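Local coordinates for protein pullulanase (Bacillus acidopullulyticus, PDB 2WAN) that hydrolyses alpha-1,6-glucosidic linkages in pullulan and in branched starch polysaccharides such as amylopectin, acting as a debranching enzyme, at residues Ser496-Glu499 and Thr500-Asp503; Glu526-Ala529 and Arg530-Glu533; His439-Asp442 and Phe443-Ala447. All blocks are in the same frame, centred on the assembly; numbering follows the deposited sequence.

Contact 1 (Ser496-Glu499 and Thr500-Asp503)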
loop_
_atom_site.group_PDB
_atom_site.type_symbol
_atom_site.label_atom_id
_atom_site.label_comp_id
_atom_site.label_asym_id
_atom_site.label_seq_id
_atom_site.Cartn_x
_atom_site.Cartn_y
_atom_site.Cartn_z
ATOM N N SER A 496 18.737 7.129 -2.049
ATOM C CA SER A 496 19.527 7.332 -0.823
ATOM C C SER A 496 20.961 6.801 -0.883
ATOM O O SER A 496 21.816 7.180 -0.068
ATOM C CB SER A 496 18.786 6.759 0.392
ATOM O OG SER A 496 18.274 5.459 0.117
ATOM N N ILE A 497 21.240 5.947 -1.863
ATOM C CA ILE A 497 22.588 5.429 -2.042
ATOM C C ILE A 497 23.201 6.039 -3.301
ATOM O O ILE A 497 22.631 5.956 -4.393
ATOM C CB ILE A 497 22.617 3.867 -2.122
ATOM C CG1 ILE A 497 22.084 3.260 -0.803
ATOM C CG2 ILE A 497 24.052 3.357 -2.505
ATOM C CD1 ILE A 497 22.078 1.716 -0.771
ATOM N N ASP A 498 24.342 6.693 -3.121
ATOM C CA ASP A 498 25.158 7.175 -4.228
ATOM C C ASP A 498 25.831 5.947 -4.825
ATOM O O ASP A 498 26.569 5.260 -4.142
ATOM C CB ASP A 498 26.191 8.182 -3.679
ATOM C CG ASP A 498 27.208 8.665 -4.722
ATOM O OD1 ASP A 498 27.341 8.120 -5.843
ATOM O OD2 ASP A 498 27.918 9.629 -4.380
ATOM N N GLU A 499 25.556 5.665 -6.101
ATOM C CA GLU A 499 26.102 4.469 -6.760
ATOM C C GLU A 499 27.615 4.443 -6.907
ATOM O O GLU A 499 28.184 3.395 -7.235
ATOM C CB GLU A 499 25.429 4.236 -8.112
ATOM C CG GLU A 499 23.969 3.771 -7.964
ATOM C CD GLU A 499 23.264 3.538 -9.302
ATOM O OE1 GLU A 499 23.767 3.998 -10.362
ATOM O OE2 GLU A 499 22.182 2.899 -9.295
ATOM N N THR A 500 28.273 5.589 -6.694
ATOM C CA THR A 500 29.740 5.601 -6.666
ATOM C C THR A 500 30.259 5.200 -5.287
ATOM O O THR A 500 31.464 4.973 -5.123
ATOM C CB THR A 500 30.364 6.984 -7.068
ATOM O OG1 THR A 500 30.060 7.963 -6.071
ATOM C CG2 THR A 500 29.852 7.446 -8.419
ATOM N N GLN A 501 29.345 5.137 -4.312
ATOM C CA GLN A 501 29.664 4.691 -2.953
ATOM C C GLN A 501 28.653 3.618 -2.555
ATOM O O GLN A 501 27.818 3.825 -1.658
ATOM C CB GLN A 501 29.637 5.876 -1.985
ATOM C CG GLN A 501 30.732 6.897 -2.244
ATOM C CD GLN A 501 30.537 8.174 -1.459
ATOM O OE1 GLN A 501 29.519 8.355 -0.790
ATOM N NE2 GLN A 501 31.514 9.068 -1.533
ATOM N N PRO A 502 28.711 2.451 -3.233
ATOM C CA PRO A 502 27.588 1.505 -3.138
ATOM C C PRO A 502 27.497 0.701 -1.842
ATOM O O PRO A 502 26.584 -0.116 -1.696
ATOM C CB PRO A 502 27.833 0.568 -4.317
ATOM C CG PRO A 502 29.331 0.536 -4.452
ATOM C CD PRO A 502 29.803 1.918 -4.077
ATOM N N ASP A 503 28.412 0.939 -0.906
ATOM C CA ASP A 503 28.359 0.224 0.365
ATOM C C ASP A 503 27.746 1.026 1.516
ATOM O O ASP A 503 27.793 0.590 2.673
ATOM C CB ASP A 503 29.732 -0.354 0.728
ATOM C CG ASP A 503 30.229 -1.348 -0.308
ATOM O OD1 ASP A 503 29.508 -2.337 -0.604
ATOM O OD2 ASP A 503 31.338 -1.133 -0.842
HETATM O O HOH W 1 26.073 6.294 -0.893
HETATM O O HOH W 2 27.595 10.681 -1.951
#
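A type I beta turn from Asp-498 to Gln-501, overlaid by an Asx turn at its first residue, shapes this part of the loop between strands 492-494 and 511-513 of the catalytic domain. The beta turn is closed by Gln-501 N, which donates to Asp-498 O at 2.8 Å from above the plane of that carbonyl, 50° out of it. The Asx turn rests on the carboxylate. With CG anti to the backbone N (chi1 174°), the acid folds back over the turn, and Asp-498 OD1 takes Thr-500 N at 2.8 Å. Thr-500 OG1 gives Asp-498 OD1 a second bond of 2.7 Å. Both donors meet OD1 on one face of the carboxylate, so a single oxygen grips backbone and side chain of the threonine together. With an alanine in place of Asp-498, Thr-500 N and OG1 would probably both be left without this acceptor, and the threonine hydroxyl would be set free to turn. Water 1 bridges the two arms of the turn: it accepts from Asp-498 N at 2.8 Å and donates to Gln-501 O at 3.1 Å. Apolar packing is lighter, with Ile-497 CG2 4.0 Å from Pro-502 CA. Separately, Pro-502 CD stands 3.8 Å from the carbonyl oxygen Glu-499 O. The chain of Glu-499 is extended beyond CG; OE1 accepts from Asn-402 N and OE2 forms a salt bridge with Arg-530. The OD1 bond to the amide two residues on defines the Asx turn, here set in a type I beta turn and reinforced by the threonine hydroxyl.

Contact 2 (Glu526-Ala529 and Arg530-Glu533)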
loop_
_atom_site.group_PDB
_atom_site.type_symbol
_atom_site.label_atom_id
_atom_site.label_comp_id
_atom_site.label_asym_id
_atom_site.label_seq_id
_atom_site.Cartn_x
_atom_site.Cartn_y
_atom_site.Cartn_z
ATOM N N GLU A 526 27.347 0.351 -13.883
ATOM C CA GLU A 526 27.440 0.636 -15.307
ATOM C C GLU A 526 26.507 -0.243 -16.117
ATOM O O GLU A 526 26.507 -1.479 -15.968
ATOM C CB GLU A 526 28.875 0.405 -15.807
ATOM C CG GLU A 526 29.940 1.367 -15.231
ATOM C CD GLU A 526 29.764 2.812 -15.713
ATOM O OE1 GLU A 526 29.019 3.036 -16.681
ATOM O OE2 GLU A 526 30.359 3.718 -15.109
ATOM N N GLY A 527 25.767 0.400 -17.015
ATOM C CA GLY A 527 25.028 -0.318 -18.062
ATOM C C GLY A 527 23.997 -1.297 -17.538
ATOM O O GLY A 527 23.294 -1.020 -16.568
ATOM N N THR A 528 23.960 -2.473 -18.164
ATOM C CA THR A 528 22.888 -3.429 -17.926
ATOM C C THR A 528 23.243 -4.584 -16.991
ATOM O O THR A 528 22.445 -5.509 -16.862
ATOM C CB THR A 528 22.350 -4.010 -19.247
ATOM O OG1 THR A 528 23.412 -4.707 -19.924
ATOM C CG2 THR A 528 21.815 -2.905 -20.131
ATOM N N ALA A 529 24.413 -4.564 -16.354
ATOM C CA ALA A 529 24.756 -5.635 -15.395
ATOM C C ALA A 529 23.689 -5.761 -14.313
ATOM O O ALA A 529 23.369 -6.868 -13.880
ATOM C CB ALA A 529 26.116 -5.409 -14.756
ATOM N N ARG A 530 23.139 -4.633 -13.875
ATOM C CA ARG A 530 22.098 -4.666 -12.829
ATOM C C ARG A 530 20.853 -5.449 -13.275
ATOM O O ARG A 530 20.195 -6.093 -12.450
ATOM C CB ARG A 530 21.708 -3.263 -12.415
ATOM C CG ARG A 530 21.126 -2.428 -13.561
ATOM C CD ARG A 530 20.823 -1.034 -13.052
ATOM N NE ARG A 530 22.010 -0.180 -12.869
ATOM C CZ ARG A 530 22.044 0.889 -12.076
ATOM N NH1 ARG A 530 20.997 1.218 -11.302
ATOM N NH2 ARG A 530 23.137 1.632 -12.046
ATOM N N ILE A 531 20.552 -5.393 -14.577
ATOM C CA ILE A 531 19.393 -6.100 -15.138
ATOM C C ILE A 531 19.674 -7.601 -15.157
ATOM O O ILE A 531 18.897 -8.389 -14.605
ATOM C CB ILE A 531 19.033 -5.580 -16.542
ATOM C CG1 ILE A 531 18.703 -4.079 -16.480
ATOM C CG2 ILE A 531 17.847 -6.385 -17.132
ATOM C CD1 ILE A 531 18.255 -3.464 -17.839
ATOM N N THR A 532 20.805 -7.987 -15.767
ATOM C CA THR A 532 21.170 -9.394 -15.874
ATOM C C THR A 532 21.305 -10.058 -14.501
ATOM O O THR A 532 20.832 -11.181 -14.300
ATOM C CB THR A 532 22.479 -9.539 -16.658
ATOM O OG1 THR A 532 22.273 -8.968 -17.960
ATOM C CG2 THR A 532 22.868 -11.023 -16.790
ATOM N N GLU A 533 21.923 -9.347 -13.555
ATOM C CA GLU A 533 22.193 -9.943 -12.250
ATOM C C GLU A 533 20.946 -10.155 -11.422
ATOM O O GLU A 533 20.848 -11.159 -10.737
ATOM C CB GLU A 533 23.270 -9.166 -11.476
ATOM C CG GLU A 533 24.651 -9.323 -12.187
ATOM C CD GLU A 533 25.718 -8.367 -11.696
ATOM O OE1 GLU A 533 25.514 -7.714 -10.657
ATOM O OE2 GLU A 533 26.788 -8.261 -12.360
HETATM O O HOH W 3 24.444 -1.995 -13.840
HETATM O O HOH W 4 24.003 -7.285 -19.237
#
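Glu-533 N donates to Ala-529 O at 2.9 Å, and Thr-532 N to Thr-528 O at 3.2 Å with an N-H...O angle of 169°; these two bonds open helix 529-543. Both are the i to i+4 bonds of a regular helix, while Ile-531 N makes only a weak bond to Thr-528 O. Thr-528 holds the N-cap position without a side-chain cap. Instead, water 4 lies 2.7 Å from Thr-528 OG1 and donates to Thr-532 OG1, which is also hydrogen-bonded to Thr-414 O. Water 3 works at the first turn itself: it accepts from Arg-530 N at 2.9 Å and from Arg-530 NE at 3.2 Å. Arg-530 has CG between its backbone N and carbonyl carbon (chi1 61°) and bends again at chi3, which brings the chain back beside the preceding type II' turn of Glu-526 to Ala-529, with Arg-530 CG 4.0 Å from Gly-527 O. There NH2 bonds to Pro-525 O, and NH1 reaches Pro-517 O and a salt bridge with Glu-493. Around this polar frame the packing is modest. Glu-533 runs alongside the carbonyl of Ala-529, its CG 3.2 Å from Ala-529 O, before OE2 turns to Thr-523 OG1; Thr-528 CG2 faces Ile-531 CD1 at 4.3 Å. The chemistry implies a helix start served by ordered water where a side-chain cap is lacking, and a buried guanidinium whose charge is probably balanced by Glu-493 of strand 492-494 and Glu-499 of the loop that follows it.

Contact 3 (His439-Asp442 and Phe443-Ala447)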
loop_
_atom_site.group_PDB
_atom_site.type_symbol
_atom_site.label_atom_id
_atom_site.label_comp_id
_atom_site.label_asym_id
_atom_site.label_seq_id
_atom_site.Cartn_x
_atom_site.Cartn_y
_atom_site.Cartn_z
ATOM N N HIS A 439 16.500 -8.470 2.862
ATOM C CA HIS A 439 17.185 -7.363 2.177
ATOM C C HIS A 439 18.407 -7.908 1.437
ATOM O O HIS A 439 19.141 -8.728 1.992
ATOM C CB HIS A 439 17.590 -6.362 3.264
ATOM C CG HIS A 439 18.181 -5.081 2.761
ATOM N ND1 HIS A 439 19.506 -4.967 2.373
ATOM C CD2 HIS A 439 17.652 -3.841 2.662
ATOM C CE1 HIS A 439 19.748 -3.716 2.024
ATOM N NE2 HIS A 439 18.645 -3.012 2.198
ATOM N N VAL A 440 18.613 -7.490 0.182
ATOM C CA VAL A 440 19.723 -8.049 -0.622
ATOM C C VAL A 440 21.098 -7.860 0.035
ATOM O O VAL A 440 21.949 -8.775 -0.030
ATOM C CB VAL A 440 19.723 -7.467 -2.062
ATOM C CG1 VAL A 440 20.923 -7.973 -2.864
ATOM C CG2 VAL A 440 18.404 -7.855 -2.797
ATOM N N ARG A 441 21.344 -6.695 0.647
ATOM C CA ARG A 441 22.633 -6.503 1.304
ATOM C C ARG A 441 22.716 -7.367 2.580
ATOM O O ARG A 441 23.681 -8.127 2.762
ATOM C CB ARG A 441 22.875 -5.040 1.636
ATOM C CG ARG A 441 24.277 -4.795 2.199
ATOM C CD ARG A 441 24.574 -3.310 2.409
ATOM N NE ARG A 441 25.893 -3.123 3.032
ATOM C CZ ARG A 441 27.055 -3.064 2.375
ATOM N NH1 ARG A 441 27.104 -3.164 1.037
ATOM N NH2 ARG A 441 28.193 -2.900 3.061
ATOM N N ASP A 442 21.689 -7.303 3.430
ATOM C CA ASP A 442 21.741 -8.045 4.716
ATOM C C ASP A 442 22.036 -9.520 4.515
ATOM O O ASP A 442 22.760 -10.147 5.306
ATOM C CB ASP A 442 20.407 -8.014 5.468
ATOM C CG ASP A 442 19.958 -6.640 5.873
ATOM O OD1 ASP A 442 20.674 -5.648 5.669
ATOM O OD2 ASP A 442 18.836 -6.562 6.422
ATOM N N PHE A 443 21.441 -10.098 3.471
ATOM C CA PHE A 443 21.480 -11.552 3.259
ATOM C C PHE A 443 22.892 -12.133 3.255
ATOM O O PHE A 443 23.111 -13.229 3.792
ATOM C CB PHE A 443 20.772 -11.884 1.941
ATOM C CG PHE A 443 20.511 -13.350 1.746
ATOM C CD1 PHE A 443 19.673 -14.038 2.623
ATOM C CD2 PHE A 443 21.113 -14.046 0.682
ATOM C CE1 PHE A 443 19.416 -15.402 2.443
ATOM C CE2 PHE A 443 20.857 -15.419 0.489
ATOM C CZ PHE A 443 20.026 -16.091 1.386
ATOM N N SER A 444 23.848 -11.399 2.675
ATOM C CA SER A 444 25.164 -11.990 2.395
ATOM C C SER A 444 26.380 -11.118 2.758
ATOM O O SER A 444 27.516 -11.540 2.574
ATOM C CB SER A 444 25.227 -12.334 0.895
ATOM O OG SER A 444 25.136 -11.137 0.127
ATOM N N ILE A 445 26.155 -9.920 3.284
ATOM C CA ILE A 445 27.269 -8.972 3.495
ATOM C C ILE A 445 28.282 -9.410 4.569
ATOM O O ILE A 445 29.462 -9.037 4.500
ATOM C CB ILE A 445 26.742 -7.554 3.819
ATOM C CG1 ILE A 445 27.851 -6.484 3.729
ATOM C CG2 ILE A 445 26.082 -7.507 5.225
ATOM C CD1 ILE A 445 28.480 -6.321 2.345
ATOM N N ASP A 446 27.829 -10.182 5.559
ATOM C CA ASP A 446 28.714 -10.562 6.690
ATOM C C ASP A 446 29.919 -11.344 6.172
ATOM O O ASP A 446 29.780 -12.207 5.315
ATOM C CB ASP A 446 27.933 -11.391 7.713
ATOM C CG ASP A 446 28.611 -11.449 9.096
ATOM O OD1 ASP A 446 29.832 -11.708 9.197
ATOM O OD2 ASP A 446 27.877 -11.269 10.103
ATOM N N ALA A 447 31.107 -11.041 6.695
ATOM C CA ALA A 447 32.305 -11.808 6.357
ATOM C C ALA A 447 32.140 -13.312 6.583
ATOM O O ALA A 447 32.853 -14.123 5.965
ATOM C CB ALA A 447 33.493 -11.306 7.170
HETATM O O HOH W 5 22.892 -10.907 -1.228
HETATM O O HOH W 6 25.259 -11.683 5.762
#
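Phe-443 N donates to His-439 O at 3.1 Å, closing the first turn of the short, weakly bonded helix 440-444, and at its end Arg-441 O takes two amides: Ile-445 N at 3.1 Å, in line with the C=O (177°) but bent at the hydrogen (135°), and Ser-444 N from above the carbonyl plane. His-439 is the N-cap. Its ND1 accepts weak bonds from Arg-441 N and Asp-442 N, while NE2 is tied to Asn-506 O and the ring meets that of Tyr-505. The main side-chain pair is Arg-441 with Ile-445. Arg-441 stretches straight from CG to NE, and Ile-445 CD1 sits 3.4 Å above one face of the guanidinium, towards its rim, with Arg-441 NH2 3.5 Å from Ile-445 CD1. Ile-445 reaches there because CG1 is anti to its backbone N (chi1 -167°). Round the rim of the group, NE forms a salt bridge with Asp-797 and NH1 one with Asp-503. Water 5 donates to Val-440 O and accepts from Ser-444 OG, each at 2.6 Å. A methyl group over the face thus leaves N-H groups turned to acids, which would probably fix the orientation of the buried guanidinium and offset its charge.

All three contacts belong to the loops and helices around the closed eight-stranded parallel barrel of the alpha-amylase family. Contact 3, just after strand 435-438, is buried; contact 1 is a partly exposed turn in the loop after strand 492-494, and contact 2, also partly buried, starts the helix that begins after strand 511-513. Contact 1 bridges the other two through salt bridges, Glu-499 OE2 to Arg-530 NH1 at 2.9 Å and Asp-503 OD1 to Arg-441 NH1 at 3.0 Å, whereas contacts 2 and 3 stay about 8 Å apart at their nearest atoms. A carboxylate closes the Asx turn of contact 1, water serves one helix start, and an imidazole caps the other.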